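Long-range contacts in BtGH115A (Bacteroides thetaiotaomicron, PDB 5BY3), which removes 4-O-methyl-glucuronic acid from decorated arabinogalactans as a family GH115 alpha-glucuronidase: residues 647-652 with 676-681; 655-660 with 670-675; 692-697 with 766-771; 709-714 with 757-762. All coordinates share one frame; numbering follows the deposited sequence.

Contacts 1 to 4 all lie in the C-terminal beta domain. Following the chain, residues 647-652 meet strand 677-682 in contact 1. Nested within the loop this closes is contact 2, the short hairpin between 655-660 and 670-675. Contact 3 opens after contact 1 has closed: strand 689-696 pairs with strand 766-772, about 70 residues on. Contact 4 is nested inside it and joins strand 708-713 to strand 755-761. Contacts 2 and 3 share one sheet through the pairing of strands 670-672 and 766-772. Contact 1 spans both sheets, since 646-647 also pairs with 766-772, and joins contact 4 where 677-682 neighbours 755-761. Ile694 and Leu696 (contact 3) pack on Phe709 (contact 4), tying the sheets face to face.

Contact 1 of 4, residues 647-652 with 676-681; sequences WNAAEA and DALTFS
Trp647 and Phe680 form an offset aromatic pair with little ring-on-ring overlap: the Phe680 ring and the six-membered ring of Trp647 have centroids 4.9 Å apart and planes inclined by 28°. Over one face of the indole, toward its rim, Phe680 CD2 sits 3.4 Å from Trp647 CD2. Phe680 CB stands over the same six-membered ring, 3.6 Å from its centroid, as a CH-pi contact close to the ring normal. Glu651 CD lies at the indole edge, in plane. One face of the Phe680 ring carries Ala652 CB, a second CH-pi contact 4.3 Å from the centroid, and at its edge Asn648 O comes within 3.5 Å of Phe680 CE2. Next to them Leu678 CD2 packs on Ala649 CB at 3.9 Å. The loop keeps its shape through a type I turn from Asn648 to Glu651 and an Asx turn, in which Asn648 OD1 accepts from Ala650 N at 3.1 Å. An alanine in place of Trp647 would probably cost Phe680 CB and CD2 the indole face beside them and open a gap next to the Phe680 ring. Phe680 and Leu678 also touch Leu768 of strand 766-772. Residues 647-652 are thus held on 676-681 by apolar and aromatic packing, and the backbone bond from loop to strand comes just beyond, between Lys653 and Thr679.

Contact 2 of 4, residues 655-660 with 670-675; sequences GNAIVC and AEIKKG
A short, irregular beta hairpin sets Val659 antiparallel to Ala670, adding a poorly bonded strand beside 670-672, which pairs on with strand 766-772. Val659 and Ala670 form a non-hydrogen-bonded pair whose CA atoms are 3.9 Å apart. The hydrogen bond between the segments is backbone to backbone: Glu671 N donates to Ile658 O at 2.9 Å, with an N-H...O angle of 158°. Ala670 CB lies 3.4 Å from Ile658 O and also near Ala657 O. Ala657 turns its own CB toward the second strand, where it meets Ala670 CB at 3.8 Å and Ile672 CG1 at 4.1 Å. Its CA gives a CA-H...O contact to Glu671 O. Ala657 and Ile672 both pack on Leu678 of strand 677-682. Glu671 points to the other face, against Ile767. Its CG is anti to the backbone N (chi1 -179°), and from there the extended chain carries the carboxylate out to Lys673, two residues on. There Lys673 NZ meets Glu671 OE1 at 2.8 Å in a salt bridge, coming from above the carboxylate plane, 41° out of it.

Contact 3 of 4, residues 692-697 with 766-771; sequences VDIRLL and VILDQV. With SO4 (sulfate ion), chain B.
Arg695 O is gripped by two backbone donors from the same face of its plane, Asp769 N at 2.8 Å and Gln770 N at 3.1 Å. Arg695 N returns a bond to Gln770 O, and beyond the bulge Leu697 N reaches Ile767 O at 2.9 Å, nearly along the C=O axis. Water 1 bridges Leu697 O and Ile767 N. Arg695 CG flanks Gln770 OE1, which bonds to Gln740. NE donates to Asp693 OD1 at 2.9 Å, within the guanidinium plane but from above the carboxylate. At the guanidinium edge a sulfate ion, likely a crystallisation additive, accepts from NH2 through O1 at 2.6 Å. An alanine at Arg695 would probably leave Asp693 OD1 without its close counter-charge and Gln740 OE1 without the bond from NH1. On the other face Ile694 CG2 and Leu768 CD1 cross at about a right angle, 3.7 Å apart, and Leu696 CD2 lies beside Val766 CG1. Strand 689-696 lies between strands 766-772 and 741-748, bonded to both. Asp769 and Gln770 facing the single Arg695 are the signature of a classic beta bulge, here in an antiparallel sheet of a domain consistent with the galactose-binding-like beta sandwich.

Contact 4 of 4, residues 709-714 with 757-762; sequences FTVSLD and LVIKAL
Leu757 lies across from Leu713 in a non-hydrogen-bonded pair, where antiparallel strands 755-761 and 708-713 adjoin in the four-stranded sheet of the C-terminal domain. Its CD1 ends 4.2 Å from Val711 CG1, the two side chains side by side and pointing the same way. Val758 turns to the opposite face and is held by a pair of backbone bonds to Ser712: Val758 N donates to Ser712 O at 2.8 Å, and Ser712 N donates to Val758 O. That carbonyl also accepts from water 2 at 2.7 Å, and the water in turn hydrogen-bonds Thr710 OG1. Ile759 faces the same way as Leu757, with CG1 4.1 Å from Val711 CG1 and CG2 near Phe709 CD2. This apolar face meets the other sheet, where Phe709 and Val711 touch Ile694 and Leu757 touches Val692. Lys760 forms the second hydrogen-bonded pair: its N donates to Thr710 O at 3.0 Å and its O accepts from Thr710 N. Lys760 CB lies alongside Thr710 OG1, 3.4 Å away, while the extended chain carries the amine away from the partner strand. After Ala761, set across from Phe709, the strand gives way at Leu762, whose side chain points toward the first segment. There Leu762 CD1 meets Thr710 CG2 at 3.6 Å, the two side chains crossing at about a right angle.

Contact 1 of 4, residues 647-652 with 676-681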
# COMPACT_ATOMS: atom_id res chain seq x y z
N TRP A 647 2.37 27.89 -13.50
CA TRP A 647 2.09 28.08 -12.08
C TRP A 647 1.90 26.78 -11.33
O TRP A 647 1.51 25.77 -11.93
CB TRP A 647 0.82 28.90 -11.90
CG TRP A 647 0.91 30.29 -12.44
CD1 TRP A 647 1.83 31.25 -12.09
CD2 TRP A 647 0.05 30.90 -13.42
NE1 TRP A 647 1.60 32.39 -12.79
CE2 TRP A 647 0.51 32.21 -13.61
CE3 TRP A 647 -1.07 30.46 -14.14
CZ2 TRP A 647 -0.09 33.10 -14.51
CZ3 TRP A 647 -1.68 31.35 -15.04
CH2 TRP A 647 -1.19 32.65 -15.21
N ASN A 648 2.20 26.85 -10.03
CA ASN A 648 1.78 25.90 -8.99
C ASN A 648 0.69 26.59 -8.18
O ASN A 648 0.48 27.80 -8.33
CB ASN A 648 2.97 25.53 -8.08
CG ASN A 648 3.68 26.77 -7.50
OD1 ASN A 648 3.18 27.45 -6.56
ND2 ASN A 648 4.87 27.07 -8.05
N ALA A 649 0.01 25.86 -7.31
CA ALA A 649 -1.16 26.44 -6.63
C ALA A 649 -0.92 27.67 -5.73
O ALA A 649 -1.86 28.41 -5.42
CB ALA A 649 -1.92 25.35 -5.88
N ALA A 650 0.34 27.88 -5.33
CA ALA A 650 0.71 28.94 -4.38
C ALA A 650 1.30 30.19 -5.04
O ALA A 650 1.47 31.22 -4.38
CB ALA A 650 1.66 28.40 -3.30
N GLU A 651 1.61 30.10 -6.34
CA GLU A 651 1.95 31.28 -7.15
C GLU A 651 0.73 32.19 -7.32
O GLU A 651 0.86 33.33 -7.76
CB GLU A 651 2.54 30.89 -8.51
CG GLU A 651 3.88 30.18 -8.41
CD GLU A 651 4.80 30.36 -9.63
OE1 GLU A 651 4.38 30.11 -10.79
OE2 GLU A 651 5.98 30.74 -9.43
N ALA A 652 -0.44 31.68 -6.94
CA ALA A 652 -1.68 32.46 -6.95
C ALA A 652 -1.55 33.70 -6.08
O ALA A 652 -0.86 33.70 -5.07
CB ALA A 652 -2.82 31.59 -6.45
N ASP A 676 -14.17 27.58 -2.74
CA ASP A 676 -12.97 28.46 -2.80
C ASP A 676 -12.44 28.59 -4.20
O ASP A 676 -12.77 27.79 -5.08
CB ASP A 676 -11.85 28.00 -1.86
CG ASP A 676 -12.19 28.21 -0.40
OD1 ASP A 676 -13.34 28.62 -0.10
OD2 ASP A 676 -11.31 27.98 0.46
N ALA A 677 -11.61 29.62 -4.40
CA ALA A 677 -11.00 29.91 -5.69
C ALA A 677 -9.58 30.34 -5.52
O ALA A 677 -9.24 30.96 -4.52
CB ALA A 677 -11.76 31.01 -6.43
N LEU A 678 -8.78 29.98 -6.51
CA LEU A 678 -7.47 30.56 -6.77
C LEU A 678 -7.53 31.53 -7.96
O LEU A 678 -8.32 31.36 -8.91
CB LEU A 678 -6.46 29.45 -7.04
CG LEU A 678 -5.63 28.93 -5.86
CD1 LEU A 678 -6.35 28.99 -4.50
CD2 LEU A 678 -5.10 27.54 -6.20
N THR A 679 -6.67 32.54 -7.91
CA THR A 679 -6.69 33.67 -8.82
C THR A 679 -5.24 33.84 -9.32
O THR A 679 -4.32 34.05 -8.53
CB THR A 679 -7.24 34.92 -8.06
OG1 THR A 679 -8.58 34.68 -7.59
CG2 THR A 679 -7.20 36.21 -8.90
N PHE A 680 -5.03 33.67 -10.63
CA PHE A 680 -3.69 33.79 -11.24
C PHE A 680 -3.64 35.00 -12.15
O PHE A 680 -4.62 35.29 -12.84
CB PHE A 680 -3.31 32.56 -12.06
CG PHE A 680 -3.22 31.31 -11.25
CD1 PHE A 680 -4.35 30.55 -11.00
CD2 PHE A 680 -2.02 30.91 -10.71
CE1 PHE A 680 -4.29 29.41 -10.23
CE2 PHE A 680 -1.94 29.77 -9.95
CZ PHE A 680 -3.07 29.02 -9.70
N SER A 681 -2.51 35.69 -12.18
CA SER A 681 -2.40 36.90 -12.97
C SER A 681 -1.19 36.92 -13.90
O SER A 681 -0.11 36.34 -13.62
CB SER A 681 -2.46 38.15 -12.08
OG SER A 681 -1.30 38.25 -11.28

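Contact 2 of 4, residues 655-660 with 670-675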
# COMPACT_ATOMS: atom_id res chain seq x y z
N GLY A 655 -6.71 33.75 -2.97
CA GLY A 655 -7.10 32.37 -2.82
C GLY A 655 -6.25 31.58 -1.84
O GLY A 655 -5.02 31.78 -1.76
N ASN A 656 -6.91 30.67 -1.14
CA ASN A 656 -6.28 29.74 -0.20
C ASN A 656 -6.40 28.26 -0.63
O ASN A 656 -7.51 27.70 -0.83
CB ASN A 656 -6.81 29.98 1.23
CG ASN A 656 -6.00 29.25 2.30
OD1 ASN A 656 -4.76 29.32 2.33
ND2 ASN A 656 -6.71 28.53 3.18
N ALA A 657 -5.24 27.63 -0.78
CA ALA A 657 -5.16 26.21 -1.12
C ALA A 657 -4.02 25.53 -0.37
O ALA A 657 -2.86 25.83 -0.60
CB ALA A 657 -5.02 26.04 -2.63
N ILE A 658 -4.36 24.61 0.53
CA ILE A 658 -3.36 23.92 1.33
C ILE A 658 -2.66 22.84 0.51
O ILE A 658 -3.30 21.98 -0.09
CB ILE A 658 -3.94 23.34 2.64
CG1 ILE A 658 -4.84 24.38 3.37
CG2 ILE A 658 -2.80 22.82 3.55
CD1 ILE A 658 -4.18 25.72 3.67
N VAL A 659 -1.33 22.94 0.47
CA VAL A 659 -0.46 21.98 -0.21
C VAL A 659 -0.70 20.61 0.40
O VAL A 659 -0.79 20.50 1.63
CB VAL A 659 1.05 22.33 -0.03
CG1 VAL A 659 1.90 21.46 -0.94
CG2 VAL A 659 1.33 23.80 -0.31
N CYS A 660 -0.85 19.60 -0.46
CA CYS A 660 -0.72 18.21 -0.05
C CYS A 660 0.79 17.86 -0.10
O CYS A 660 1.40 17.79 -1.19
CB CYS A 660 -1.55 17.31 -0.97
SG CYS A 660 -3.26 17.86 -1.22
N ALA A 670 -2.12 21.18 -4.42
CA ALA A 670 -2.85 21.78 -3.27
C ALA A 670 -4.36 21.66 -3.41
O ALA A 670 -4.88 21.77 -4.51
CB ALA A 670 -2.48 23.25 -3.11
N GLU A 671 -5.06 21.46 -2.29
CA GLU A 671 -6.51 21.23 -2.30
C GLU A 671 -7.25 22.55 -2.29
O GLU A 671 -7.05 23.36 -1.39
CB GLU A 671 -6.96 20.37 -1.12
CG GLU A 671 -8.47 20.11 -1.11
CD GLU A 671 -8.99 19.47 0.17
OE1 GLU A 671 -8.31 19.58 1.23
OE2 GLU A 671 -10.10 18.87 0.13
N ILE A 672 -8.10 22.77 -3.28
CA ILE A 672 -8.99 23.93 -3.26
C ILE A 672 -10.29 23.41 -2.72
O ILE A 672 -10.92 22.55 -3.35
CB ILE A 672 -9.20 24.56 -4.65
CG1 ILE A 672 -7.86 24.83 -5.31
CG2 ILE A 672 -10.04 25.82 -4.54
CD1 ILE A 672 -7.95 25.07 -6.81
N LYS A 673 -10.67 23.89 -1.55
CA LYS A 673 -11.90 23.42 -0.90
C LYS A 673 -13.06 23.89 -1.74
O LYS A 673 -12.93 24.87 -2.50
CB LYS A 673 -12.02 23.93 0.55
CG LYS A 673 -10.90 23.55 1.51
CD LYS A 673 -10.89 22.05 1.81
CE LYS A 673 -10.04 21.70 3.02
NZ LYS A 673 -10.08 20.23 3.29
N LYS A 674 -14.17 23.17 -1.63
CA LYS A 674 -15.45 23.48 -2.28
C LYS A 674 -15.78 24.95 -2.06
O LYS A 674 -15.62 25.46 -0.95
CB LYS A 674 -16.57 22.59 -1.70
CG LYS A 674 -17.88 22.61 -2.48
CD LYS A 674 -18.82 21.55 -1.94
CE LYS A 674 -20.26 21.91 -2.28
NZ LYS A 674 -21.22 20.80 -1.99
N GLY A 675 -16.20 25.63 -3.12
CA GLY A 675 -16.55 27.05 -3.06
C GLY A 675 -15.40 28.04 -3.00
O GLY A 675 -15.64 29.23 -3.17

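Contact 3 of 4, residues 692-697 with 766-771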
# COMPACT_ATOMS: atom_id res chain seq x y z
N VAL A 692 -5.69 27.51 -22.00
CA VAL A 692 -5.46 27.22 -20.58
C VAL A 692 -5.39 25.72 -20.34
O VAL A 692 -6.34 25.01 -20.65
CB VAL A 692 -6.52 27.89 -19.69
CG1 VAL A 692 -6.24 27.64 -18.20
CG2 VAL A 692 -6.55 29.38 -20.00
N ASP A 693 -4.27 25.26 -19.78
CA ASP A 693 -3.90 23.85 -19.61
C ASP A 693 -3.83 23.60 -18.11
O ASP A 693 -2.93 24.07 -17.44
CB ASP A 693 -2.54 23.63 -20.29
CG ASP A 693 -2.13 22.15 -20.39
OD1 ASP A 693 -2.79 21.29 -19.77
OD2 ASP A 693 -1.10 21.88 -21.07
N ILE A 694 -4.81 22.88 -17.59
CA ILE A 694 -4.99 22.70 -16.15
C ILE A 694 -4.75 21.23 -15.81
O ILE A 694 -5.33 20.34 -16.44
CB ILE A 694 -6.40 23.13 -15.68
CG1 ILE A 694 -6.66 24.58 -16.06
CG2 ILE A 694 -6.56 22.96 -14.18
CD1 ILE A 694 -8.11 24.99 -15.92
N ARG A 695 -3.88 21.00 -14.84
CA ARG A 695 -3.47 19.67 -14.48
C ARG A 695 -3.90 19.45 -13.03
O ARG A 695 -3.64 20.28 -12.14
CB ARG A 695 -1.95 19.54 -14.57
CG ARG A 695 -1.22 19.44 -15.91
CD ARG A 695 -2.00 19.07 -17.15
NE ARG A 695 -1.23 19.34 -18.39
CZ ARG A 695 -0.14 18.68 -18.81
NH1 ARG A 695 0.41 17.69 -18.09
NH2 ARG A 695 0.43 19.01 -19.96
N LEU A 696 -4.59 18.34 -12.78
CA LEU A 696 -5.15 18.04 -11.48
C LEU A 696 -4.82 16.61 -11.10
O LEU A 696 -4.47 15.79 -11.95
CB LEU A 696 -6.67 18.24 -11.45
CG LEU A 696 -7.25 19.55 -11.99
CD1 LEU A 696 -7.91 19.30 -13.35
CD2 LEU A 696 -8.25 20.07 -10.96
N LEU A 697 -4.93 16.32 -9.81
CA LEU A 697 -4.78 14.96 -9.34
C LEU A 697 -5.95 14.19 -9.93
O LEU A 697 -7.10 14.66 -9.77
CB LEU A 697 -4.80 14.90 -7.80
CG LEU A 697 -4.37 13.58 -7.16
CD1 LEU A 697 -2.89 13.31 -7.42
CD2 LEU A 697 -4.71 13.54 -5.66
N VAL A 766 -10.91 18.43 -4.81
CA VAL A 766 -10.35 19.00 -6.05
C VAL A 766 -8.92 19.39 -5.76
O VAL A 766 -8.67 20.24 -4.88
CB VAL A 766 -11.09 20.28 -6.47
CG1 VAL A 766 -10.39 21.02 -7.60
CG2 VAL A 766 -12.53 19.97 -6.82
N ILE A 767 -7.97 18.78 -6.47
CA ILE A 767 -6.59 19.06 -6.12
C ILE A 767 -5.86 19.50 -7.36
O ILE A 767 -5.69 18.71 -8.29
CB ILE A 767 -5.91 17.85 -5.45
CG1 ILE A 767 -6.56 17.58 -4.10
CG2 ILE A 767 -4.44 18.12 -5.21
CD1 ILE A 767 -6.79 16.10 -3.86
N LEU A 768 -5.45 20.77 -7.34
CA LEU A 768 -4.71 21.38 -8.43
C LEU A 768 -3.24 21.03 -8.36
O LEU A 768 -2.64 21.04 -7.29
CB LEU A 768 -4.91 22.91 -8.44
CG LEU A 768 -4.23 23.68 -9.59
CD1 LEU A 768 -4.85 23.43 -10.96
CD2 LEU A 768 -4.16 25.18 -9.31
N ASP A 769 -2.66 20.72 -9.52
CA ASP A 769 -1.24 20.38 -9.66
C ASP A 769 -0.53 21.46 -10.46
O ASP A 769 0.35 22.09 -9.94
CB ASP A 769 -1.06 19.01 -10.34
CG ASP A 769 0.26 18.34 -9.98
OD1 ASP A 769 0.85 18.79 -9.00
OD2 ASP A 769 0.71 17.36 -10.64
N GLN A 770 -0.89 21.65 -11.72
CA GLN A 770 -0.23 22.65 -12.57
C GLN A 770 -1.22 23.45 -13.38
O GLN A 770 -2.36 23.03 -13.57
CB GLN A 770 0.76 22.00 -13.51
CG GLN A 770 1.88 21.27 -12.77
CD GLN A 770 2.76 20.44 -13.68
OE1 GLN A 770 2.30 19.50 -14.33
NE2 GLN A 770 4.04 20.78 -13.74
N VAL A 771 -0.79 24.62 -13.84
CA VAL A 771 -1.50 25.43 -14.82
C VAL A 771 -0.45 25.95 -15.81
O VAL A 771 0.61 26.45 -15.39
CB VAL A 771 -2.23 26.63 -14.16
CG1 VAL A 771 -2.96 27.43 -15.23
CG2 VAL A 771 -3.24 26.19 -13.09
S SO4 B . 3.22 16.28 -21.10
O1 SO4 B . 2.01 17.08 -20.77
O2 SO4 B . 3.32 16.06 -22.56
O3 SO4 B . 4.43 16.99 -20.61
O4 SO4 B . 3.10 14.96 -20.45
O HOH W 1 -8.26 16.35 -8.14

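Contact 4 of 4, residues 709-714 with 757-762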
# COMPACT_ATOMS: atom_id res chain seq x y z
N PHE A 709 -14.73 22.19 -11.73
CA PHE A 709 -14.23 23.53 -11.44
C PHE A 709 -14.78 24.54 -12.44
O PHE A 709 -15.43 24.16 -13.39
CB PHE A 709 -12.68 23.57 -11.37
CG PHE A 709 -11.97 23.14 -12.63
CD1 PHE A 709 -11.63 21.79 -12.84
CD2 PHE A 709 -11.60 24.08 -13.60
CE1 PHE A 709 -10.96 21.40 -14.01
CE2 PHE A 709 -10.92 23.69 -14.77
CZ PHE A 709 -10.60 22.35 -14.97
N THR A 710 -14.55 25.83 -12.18
CA THR A 710 -14.92 26.85 -13.15
C THR A 710 -13.68 27.63 -13.45
O THR A 710 -12.87 27.89 -12.54
CB THR A 710 -16.03 27.80 -12.65
OG1 THR A 710 -15.49 28.77 -11.73
CG2 THR A 710 -17.20 27.05 -12.02
N VAL A 711 -13.51 27.98 -14.72
CA VAL A 711 -12.46 28.89 -15.19
C VAL A 711 -13.08 30.22 -15.63
O VAL A 711 -14.09 30.25 -16.34
CB VAL A 711 -11.70 28.30 -16.38
CG1 VAL A 711 -10.24 28.10 -16.04
CG2 VAL A 711 -12.35 27.01 -16.83
N SER A 712 -12.48 31.33 -15.19
CA SER A 712 -12.95 32.65 -15.63
C SER A 712 -11.80 33.61 -15.87
O SER A 712 -11.05 33.94 -14.94
CB SER A 712 -13.98 33.25 -14.65
OG SER A 712 -14.47 34.49 -15.12
N LEU A 713 -11.66 33.99 -17.14
CA LEU A 713 -10.72 35.02 -17.57
C LEU A 713 -11.39 36.41 -17.51
O LEU A 713 -12.30 36.72 -18.28
CB LEU A 713 -10.20 34.74 -18.98
CG LEU A 713 -9.19 35.78 -19.49
CD1 LEU A 713 -7.75 35.30 -19.43
CD2 LEU A 713 -9.55 36.24 -20.90
N ASP A 714 -10.90 37.23 -16.58
CA ASP A 714 -11.30 38.64 -16.42
C ASP A 714 -12.78 38.80 -16.15
O ASP A 714 -13.48 39.52 -16.86
CB ASP A 714 -10.82 39.47 -17.62
CG ASP A 714 -9.32 39.39 -17.80
OD1 ASP A 714 -8.64 39.17 -16.77
OD2 ASP A 714 -8.82 39.53 -18.95
N LEU A 757 -6.99 35.03 -14.10
CA LEU A 757 -7.66 33.76 -14.34
C LEU A 757 -8.10 33.18 -13.01
O LEU A 757 -7.27 32.89 -12.16
CB LEU A 757 -6.71 32.76 -15.03
CG LEU A 757 -7.36 31.43 -15.48
CD1 LEU A 757 -8.05 31.57 -16.84
CD2 LEU A 757 -6.33 30.32 -15.54
N VAL A 758 -9.41 33.02 -12.84
CA VAL A 758 -9.94 32.48 -11.60
C VAL A 758 -10.43 31.02 -11.77
O VAL A 758 -11.34 30.74 -12.56
CB VAL A 758 -11.01 33.43 -10.99
CG1 VAL A 758 -11.79 32.78 -9.85
CG2 VAL A 758 -10.34 34.71 -10.52
N ILE A 759 -9.76 30.11 -11.04
CA ILE A 759 -10.15 28.68 -10.89
C ILE A 759 -10.90 28.44 -9.57
O ILE A 759 -10.31 28.55 -8.48
CB ILE A 759 -8.91 27.73 -11.03
CG1 ILE A 759 -8.30 27.85 -12.43
CG2 ILE A 759 -9.29 26.29 -10.75
CD1 ILE A 759 -6.80 27.65 -12.49
N LYS A 760 -12.18 28.12 -9.66
CA LYS A 760 -13.01 27.88 -8.48
C LYS A 760 -13.43 26.41 -8.35
O LYS A 760 -13.86 25.80 -9.33
CB LYS A 760 -14.25 28.78 -8.54
CG LYS A 760 -15.09 28.77 -7.27
CD LYS A 760 -16.24 29.75 -7.33
CE LYS A 760 -17.25 29.42 -6.25
NZ LYS A 760 -18.11 30.59 -5.91
N ALA A 761 -13.31 25.84 -7.14
CA ALA A 761 -13.76 24.47 -6.90
C ALA A 761 -15.25 24.42 -6.62
O ALA A 761 -15.73 25.13 -5.71
CB ALA A 761 -13.02 23.87 -5.74
N LEU A 762 -15.97 23.56 -7.35
CA LEU A 762 -17.39 23.28 -7.12
C LEU A 762 -17.68 22.05 -6.27
O LEU A 762 -18.75 21.95 -5.65
CB LEU A 762 -18.15 23.17 -8.45
CG LEU A 762 -18.88 24.40 -9.02
CD1 LEU A 762 -18.16 25.72 -8.77
CD2 LEU A 762 -19.10 24.18 -10.52
O HOH W 2 -14.05 30.81 -12.26